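Side-chain contacts in uncharacterized protein (Bombyx mori, PDB 5AZ0), which is an aldo-keto reductase of the silkworm, probably using a nicotinamide cofactor to reduce the carbonyl groups of aldehydes or ketones: residues A[8-11]-A[15-18]; A[208-213]-A[218-223]. One frame throughout, in Å; residues are numbered along the deposited sequence.

Overall arrangement
Interaction 1 is the small two-stranded hairpin near the N-terminus, and interaction 2 packs a helix against a strand within the parallel barrel of the aldo-keto reductase fold. Their centres lie 14 Å apart, and they meet at V219, the first residue of barrel strand 219-223; V219 CG2 packs 3.8 Å from L11 CD2 and 3.7 Å from K10 O. The hairpin thus sits against the N-terminal end of the barrel, as in related enzymes, where cofactor and substrate bind at the C-terminal end. Strand 219-223 runs toward that end, while V220 of the strand and V218 just before it face helix 207-215 in interaction 2.

Interaction 1: A[8-11]-A[15-18]; sequences NFKL and DEIP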
ATOM      1  N   ASN A   8       5.006   3.577 -15.199  1.00 26.07           N
ATOM      2  CA  ASN A   8       3.824   2.790 -14.913  1.00 28.54           C
ATOM      3  C   ASN A   8       4.042   1.318 -15.160  1.00 27.58           C
ATOM      4  O   ASN A   8       4.697   0.981 -16.111  1.00 28.87           O
ATOM      5  CB  ASN A   8       2.628   3.265 -15.732  1.00 27.00           C
ATOM      6  CG  ASN A   8       2.262   4.746 -15.460  1.00 29.65           C
ATOM      7  OD1 ASN A   8       2.161   5.256 -14.329  1.00 32.82           O
ATOM      8  ND2 ASN A   8       2.150   5.442 -16.506  1.00 33.79           N
ATOM      9  N   PHE A   9       3.501   0.473 -14.279  1.00 25.99           N
ATOM     10  CA  PHE A   9       3.301  -0.979 -14.549  1.00 24.06           C
ATOM     11  C   PHE A   9       1.919  -1.217 -15.085  1.00 25.12           C
ATOM     12  O   PHE A   9       1.050  -0.372 -14.937  1.00 28.68           O
ATOM     13  CB  PHE A   9       3.559  -1.781 -13.300  1.00 23.85           C
ATOM     14  CG  PHE A   9       4.979  -1.618 -12.721  1.00 25.14           C
ATOM     15  CD1 PHE A   9       6.090  -1.519 -13.528  1.00 28.76           C
ATOM     16  CD2 PHE A   9       5.194  -1.706 -11.381  1.00 25.50           C
ATOM     17  CE1 PHE A   9       7.364  -1.432 -12.979  1.00 31.33           C
ATOM     18  CE2 PHE A   9       6.438  -1.600 -10.819  1.00 27.87           C
ATOM     19  CZ  PHE A   9       7.529  -1.494 -11.615  1.00 32.47           C
ATOM     20  N   LYS A  10       1.741  -2.308 -15.810  1.00 23.74           N
ATOM     21  CA  LYS A  10       0.483  -2.660 -16.411  1.00 24.19           C
ATOM     22  C   LYS A  10      -0.236  -3.662 -15.493  1.00 22.44           C
ATOM     23  O   LYS A  10       0.330  -4.646 -15.062  1.00 22.52           O
ATOM     24  CB  LYS A  10       0.728  -3.283 -17.783  1.00 29.71           C
ATOM     25  CG  LYS A  10       1.702  -2.553 -18.743  1.00 36.06           C
ATOM     26  CD  LYS A  10       1.280  -1.127 -18.925  1.00 42.57           C
ATOM     27  CE  LYS A  10       1.707  -0.511 -20.285  1.00 49.06           C
ATOM     28  NZ  LYS A  10       0.566   0.409 -20.727  1.00 50.49           N
ATOM     29  N   LEU A  11      -1.492  -3.445 -15.235  1.00 22.14           N
ATOM     30  CA  LEU A  11      -2.307  -4.388 -14.461  1.00 21.06           C
ATOM     31  C   LEU A  11      -2.973  -5.411 -15.355  1.00 20.71           C
ATOM     32  O   LEU A  11      -3.108  -5.221 -16.555  1.00 18.75           O
ATOM     33  CB  LEU A  11      -3.403  -3.629 -13.705  1.00 22.24           C
ATOM     34  CG  LEU A  11      -2.914  -2.613 -12.667  1.00 21.75           C
ATOM     35  CD1 LEU A  11      -4.142  -1.827 -12.205  1.00 21.93           C
ATOM     36  CD2 LEU A  11      -2.152  -3.289 -11.555  1.00 21.90           C
ATOM     37  N   ASP A  15      -5.225  -1.607 -17.270  1.00 21.71           N
ATOM     38  CA  ASP A  15      -4.944  -0.268 -16.777  1.00 21.71           C
ATOM     39  C   ASP A  15      -3.513  -0.215 -16.312  1.00 22.31           C
ATOM     40  O   ASP A  15      -2.939  -1.185 -15.960  1.00 21.41           O
ATOM     41  CB  ASP A  15      -5.846   0.132 -15.610  1.00 20.70           C
ATOM     42  CG  ASP A  15      -7.294   0.316 -16.000  1.00 24.99           C
ATOM     43  OD1 ASP A  15      -7.564   0.477 -17.196  1.00 24.67           O
ATOM     44  OD2 ASP A  15      -8.175   0.152 -15.125  1.00 22.78           O
ATOM     45  N   GLU A  16      -3.005   0.977 -16.246  1.00 22.31           N
ATOM     46  CA  GLU A  16      -1.672   1.278 -15.683  1.00 26.83           C
ATOM     47  C   GLU A  16      -1.715   1.699 -14.259  1.00 21.41           C
ATOM     48  O   GLU A  16      -2.639   2.395 -13.868  1.00 21.09           O
ATOM     49  CB  GLU A  16      -1.112   2.545 -16.423  1.00 26.96           C
ATOM     50  CG  GLU A  16      -0.826   2.202 -17.837  1.00 35.94           C
ATOM     51  CD  GLU A  16       0.008   3.236 -18.559  1.00 36.19           C
ATOM     52  OE1 GLU A  16      -0.249   4.448 -18.430  1.00 32.67           O
ATOM     53  OE2 GLU A  16       0.860   2.764 -19.260  1.00 43.40           O
ATOM     54  N   ILE A  17      -0.670   1.381 -13.527  1.00 20.94           N
ATOM     55  CA  ILE A  17      -0.496   1.842 -12.208  1.00 21.49           C
ATOM     56  C   ILE A  17       0.909   2.452 -12.061  1.00 22.10           C
ATOM     57  O   ILE A  17       1.865   1.801 -12.386  1.00 21.19           O
ATOM     58  CB  ILE A  17      -0.718   0.739 -11.196  1.00 20.99           C
ATOM     59  CG1 ILE A  17      -0.719   1.354  -9.773  1.00 22.23           C
ATOM     60  CG2 ILE A  17       0.296  -0.398 -11.292  1.00 20.30           C
ATOM     61  CD1 ILE A  17      -1.273   0.392  -8.717  1.00 24.14           C
ATOM     62  N   PRO A  18       1.015   3.696 -11.583  1.00 23.02           N
ATOM     63  CA  PRO A  18       2.355   4.296 -11.426  1.00 22.70           C
ATOM     64  C   PRO A  18       3.145   3.561 -10.374  1.00 23.54           C
ATOM     65  O   PRO A  18       2.599   3.232  -9.272  1.00 22.39           O
ATOM     66  CB  PRO A  18       2.051   5.753 -10.969  1.00 21.31           C
ATOM     67  CG  PRO A  18       0.678   6.049 -11.531  1.00 23.39           C
ATOM     68  CD  PRO A  18      -0.062   4.712 -11.415  1.00 22.99           C
TER
HETATM   69  O   HOH W   1      -2.220  -3.264 -18.535  1.00 29.17           O
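F9 and I17 form the hydrogen-bonded pair of an antiparallel beta hairpin, the N-terminal element that in aldo-keto reductases closes the bottom of the (beta/alpha)8 barrel. Two backbone bonds join them, F9 N to I17 O and I17 N to F9 O, each 2.8 Å. The pairs N8-P18 and K10-E16 are non-hydrogen-bonded, and their CA atoms come nearer each other than those of F9 and I17. Proline suits position 18, which needs no N-H for the partner strand.

Charge links the strands on the face bearing K10 and E16. Their side chains run alongside each other, and K10 NZ forms a salt bridge with E16 OE2 at 2.8 Å, approaching on the anti side and 31° out of the carboxylate plane. E16 stays extended beyond CG (chi2 -167°), whereas K10 bends at chi2 and chi4 to bring its amine round. Both are exposed, where the charged ends can meet each other and the solvent. The amide of N8 lies across E16, with ND2 3.2 Å from OE1 and the two planes turned 50° apart, while N8 OD1 comes 3.3 Å from P18 CG.

On the face of F9 and I17 the contact is apolar and light. The branch methyl I17 CG2 lies 4.1 Å from F9 CB and 3.8 Å from L11 CD2, while the ring of F9 leads away; I17 and P18 both touch F100 of strand 100-105. Past the paired strands, L11 N bonds D15 O at 2.8 Å, and a water donates to L11 O.

Interaction 2: A[208-213]-A[218-223]; sequences DLVDYC and VVVVAY. With ACT (acetate ion), chain J.
C213 turns its CB toward the strand and meets V220 there, with CB 3.7 Å from V220 CG2. C213 CB also lies 4.1 Å from V218 CB, so one short side chain touches two residues of the strand segment. One turn earlier in the helix, V210 meets V220 at about a right angle. V210 CG2 is 4.2 Å from V220 CG1, and V220 CG2 comes 4.1 Å from V210 CA. Both methyls of V220 are therefore used: with CG1 anti to the backbone N (chi1 176°), one branch faces the V210 methyl and the other reaches the helix backbone and C213. Compact cysteine and branched valine suit this close approach of helix to strand.

A single backbone bond accompanies the packing. V218 N donates to C213 O at 2.9 Å, closing the short turn from helix to strand.

The segments belong to the beta-alpha-beta unit of strand 195-199, helix 207-215 and strand 219-223 in the (beta/alpha)8 barrel. L209 and V220 both touch I198 of the preceding strand, so the helix packs against both strands, and Y212 extends the packing to helix 179-188. Backbone bonds to N196, I198 and V273 fix strand 219-223 between its neighbours. At its far end Y223 OH bonds N176 OD1; in relatives, the tyrosine here stacks on the nicotinamide.

Near the helix start, an acetate, probably from the crystallisation liquor, accepts a bond from D208 N through its O atom at 2.8 Å. The positive end of the helix dipole may favour this anion despite the nearby D208 carboxylate.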
ATOM      1  N   ASP A 208       8.888 -15.687  -2.310  1.00 25.73           N
ATOM      2  CA  ASP A 208       7.948 -16.691  -2.860  1.00 29.54           C
ATOM      3  C   ASP A 208       6.596 -16.039  -3.161  1.00 27.91           C
ATOM      4  O   ASP A 208       5.992 -16.326  -4.179  1.00 24.85           O
ATOM      5  CB  ASP A 208       7.714 -17.880  -1.885  1.00 28.25           C
ATOM      6  CG  ASP A 208       8.936 -18.825  -1.785  1.00 34.17           C
ATOM      7  OD1 ASP A 208       9.881 -18.671  -2.540  1.00 30.13           O
ATOM      8  OD2 ASP A 208       8.964 -19.673  -0.878  1.00 40.83           O
ATOM      9  N   LEU A 209       6.104 -15.230  -2.219  1.00 27.24           N
ATOM     10  CA  LEU A 209       4.796 -14.539  -2.434  1.00 27.20           C
ATOM     11  C   LEU A 209       4.859 -13.577  -3.670  1.00 21.34           C
ATOM     12  O   LEU A 209       4.042 -13.672  -4.574  1.00 22.90           O
ATOM     13  CB  LEU A 209       4.343 -13.853  -1.153  1.00 25.79           C
ATOM     14  CG  LEU A 209       2.994 -13.052  -1.165  1.00 27.26           C
ATOM     15  CD1 LEU A 209       1.872 -13.899  -1.703  1.00 24.58           C
ATOM     16  CD2 LEU A 209       2.741 -12.467   0.247  1.00 27.57           C
ATOM     17  N   VAL A 210       5.950 -12.850  -3.801  1.00 20.84           N
ATOM     18  CA  VAL A 210       6.111 -11.950  -4.951  1.00 21.94           C
ATOM     19  C   VAL A 210       6.159 -12.735  -6.250  1.00 25.81           C
ATOM     20  O   VAL A 210       5.489 -12.393  -7.208  1.00 25.39           O
ATOM     21  CB  VAL A 210       7.351 -11.067  -4.764  1.00 23.22           C
ATOM     22  CG1 VAL A 210       7.732 -10.296  -6.036  1.00 24.32           C
ATOM     23  CG2 VAL A 210       7.129 -10.103  -3.614  1.00 24.03           C
ATOM     24  N   ASP A 211       6.937 -13.816  -6.274  1.00 26.93           N
ATOM     25  CA  ASP A 211       7.079 -14.621  -7.463  1.00 24.39           C
ATOM     26  C   ASP A 211       5.763 -15.232  -7.832  1.00 22.24           C
ATOM     27  O   ASP A 211       5.402 -15.265  -8.980  1.00 22.35           O
ATOM     28  CB  ASP A 211       8.148 -15.757  -7.252  1.00 25.79           C
ATOM     29  CG  ASP A 211       9.589 -15.230  -7.189  1.00 27.78           C
ATOM     30  OD1 ASP A 211       9.880 -14.052  -7.538  1.00 33.12           O
ATOM     31  OD2 ASP A 211      10.447 -15.985  -6.732  1.00 34.74           O
ATOM     32  N   TYR A 212       5.054 -15.738  -6.844  1.00 22.49           N
ATOM     33  CA  TYR A 212       3.736 -16.325  -7.128  1.00 22.56           C
ATOM     34  C   TYR A 212       2.773 -15.272  -7.748  1.00 23.75           C
ATOM     35  O   TYR A 212       2.044 -15.521  -8.752  1.00 25.90           O
ATOM     36  CB  TYR A 212       3.106 -16.923  -5.839  1.00 23.51           C
ATOM     37  CG  TYR A 212       1.777 -17.581  -6.145  1.00 26.39           C
ATOM     38  CD1 TYR A 212       1.720 -18.835  -6.794  1.00 28.97           C
ATOM     39  CD2 TYR A 212       0.598 -16.959  -5.878  1.00 25.17           C
ATOM     40  CE1 TYR A 212       0.502 -19.423  -7.108  1.00 27.80           C
ATOM     41  CE2 TYR A 212      -0.623 -17.513  -6.226  1.00 25.67           C
ATOM     42  CZ  TYR A 212      -0.672 -18.732  -6.832  1.00 28.87           C
ATOM     43  OH  TYR A 212      -1.913 -19.243  -7.147  1.00 27.84           O
ATOM     44  N   CYS A 213       2.743 -14.103  -7.141  1.00 22.58           N
ATOM     45  CA  CYS A 213       1.858 -12.992  -7.690  1.00 22.66           C
ATOM     46  C   CYS A 213       2.216 -12.635  -9.112  1.00 19.89           C
ATOM     47  O   CYS A 213       1.352 -12.616  -9.997  1.00 17.78           O
ATOM     48  CB  CYS A 213       1.874 -11.763  -6.749  1.00 21.95           C
ATOM     49  SG  CYS A 213       0.983 -12.058  -5.136  1.00 23.87           S
ATOM     50  N   VAL A 218      -0.477 -10.694 -11.130  1.00 20.79           N
ATOM     51  CA  VAL A 218      -0.918  -9.778 -10.090  1.00 21.44           C
ATOM     52  C   VAL A 218       0.273  -8.921  -9.755  1.00 21.92           C
ATOM     53  O   VAL A 218       1.393  -9.444  -9.557  1.00 24.36           O
ATOM     54  CB  VAL A 218      -1.368 -10.559  -8.862  1.00 21.60           C
ATOM     55  CG1 VAL A 218      -1.741  -9.667  -7.697  1.00 21.04           C
ATOM     56  CG2 VAL A 218      -2.489 -11.539  -9.248  1.00 20.21           C
ATOM     57  N   VAL A 219       0.069  -7.605  -9.756  1.00 19.27           N
ATOM     58  CA  VAL A 219       1.111  -6.642  -9.377  1.00 18.00           C
ATOM     59  C   VAL A 219       1.213  -6.542  -7.867  1.00 18.22           C
ATOM     60  O   VAL A 219       0.197  -6.483  -7.145  1.00 19.09           O
ATOM     61  CB  VAL A 219       0.818  -5.293  -9.991  1.00 20.33           C
ATOM     62  CG1 VAL A 219       1.755  -4.205  -9.445  1.00 20.86           C
ATOM     63  CG2 VAL A 219       0.972  -5.418 -11.504  1.00 20.86           C
ATOM     64  N   VAL A 220       2.448  -6.553  -7.391  1.00 16.35           N
ATOM     65  CA  VAL A 220       2.745  -6.445  -6.013  1.00 20.59           C
ATOM     66  C   VAL A 220       2.999  -4.971  -5.645  1.00 20.45           C
ATOM     67  O   VAL A 220       3.764  -4.289  -6.337  1.00 24.37           O
ATOM     68  CB  VAL A 220       3.983  -7.263  -5.632  1.00 20.26           C
ATOM     69  CG1 VAL A 220       4.321  -7.053  -4.170  1.00 22.98           C
ATOM     70  CG2 VAL A 220       3.703  -8.721  -5.854  1.00 22.63           C
ATOM     71  N   VAL A 221       2.400  -4.524  -4.545  1.00 20.55           N
ATOM     72  CA  VAL A 221       2.513  -3.136  -4.117  1.00 21.47           C
ATOM     73  C   VAL A 221       3.014  -3.192  -2.735  1.00 20.38           C
ATOM     74  O   VAL A 221       2.379  -3.796  -1.899  1.00 20.12           O
ATOM     75  CB  VAL A 221       1.166  -2.368  -4.195  1.00 21.72           C
ATOM     76  CG1 VAL A 221       1.257  -0.967  -3.500  1.00 22.16           C
ATOM     77  CG2 VAL A 221       0.724  -2.248  -5.663  1.00 18.82           C
ATOM     78  N   ALA A 222       4.154  -2.537  -2.488  1.00 20.81           N
ATOM     79  CA  ALA A 222       4.802  -2.604  -1.182  1.00 22.90           C
ATOM     80  C   ALA A 222       4.448  -1.412  -0.291  1.00 23.94           C
ATOM     81  O   ALA A 222       4.757  -0.285  -0.672  1.00 22.34           O
ATOM     82  CB  ALA A 222       6.315  -2.631  -1.356  1.00 22.26           C
ATOM     83  N   TYR A 223       3.861  -1.670   0.861  1.00 23.72           N
ATOM     84  CA  TYR A 223       3.907  -0.719   1.963  1.00 25.72           C
ATOM     85  C   TYR A 223       5.065  -1.000   2.921  1.00 28.89           C
ATOM     86  O   TYR A 223       5.674  -2.053   2.858  1.00 25.95           O
ATOM     87  CB  TYR A 223       2.577  -0.617   2.673  1.00 23.43           C
ATOM     88  CG  TYR A 223       2.126  -1.753   3.546  1.00 27.57           C
ATOM     89  CD1 TYR A 223       2.564  -1.865   4.863  1.00 28.23           C
ATOM     90  CD2 TYR A 223       1.232  -2.700   3.082  1.00 23.87           C
ATOM     91  CE1 TYR A 223       2.133  -2.898   5.657  1.00 28.97           C
ATOM     92  CE2 TYR A 223       0.793  -3.695   3.883  1.00 24.50           C
ATOM     93  CZ  TYR A 223       1.239  -3.817   5.156  1.00 29.42           C
ATOM     94  OH  TYR A 223       0.726  -4.838   5.971  1.00 28.67           O
TER
HETATM   95  C   ACT J 409      10.361 -15.552   1.037  0.80 38.26           C
HETATM   96  O   ACT J 409      10.003 -16.346   0.165  0.80 36.95           O
HETATM   97  OXT ACT J 409       9.474 -15.046   1.712  0.80 44.67           O
HETATM   98  CH3 ACT J 409      11.791 -15.110   1.263  0.80 38.57           C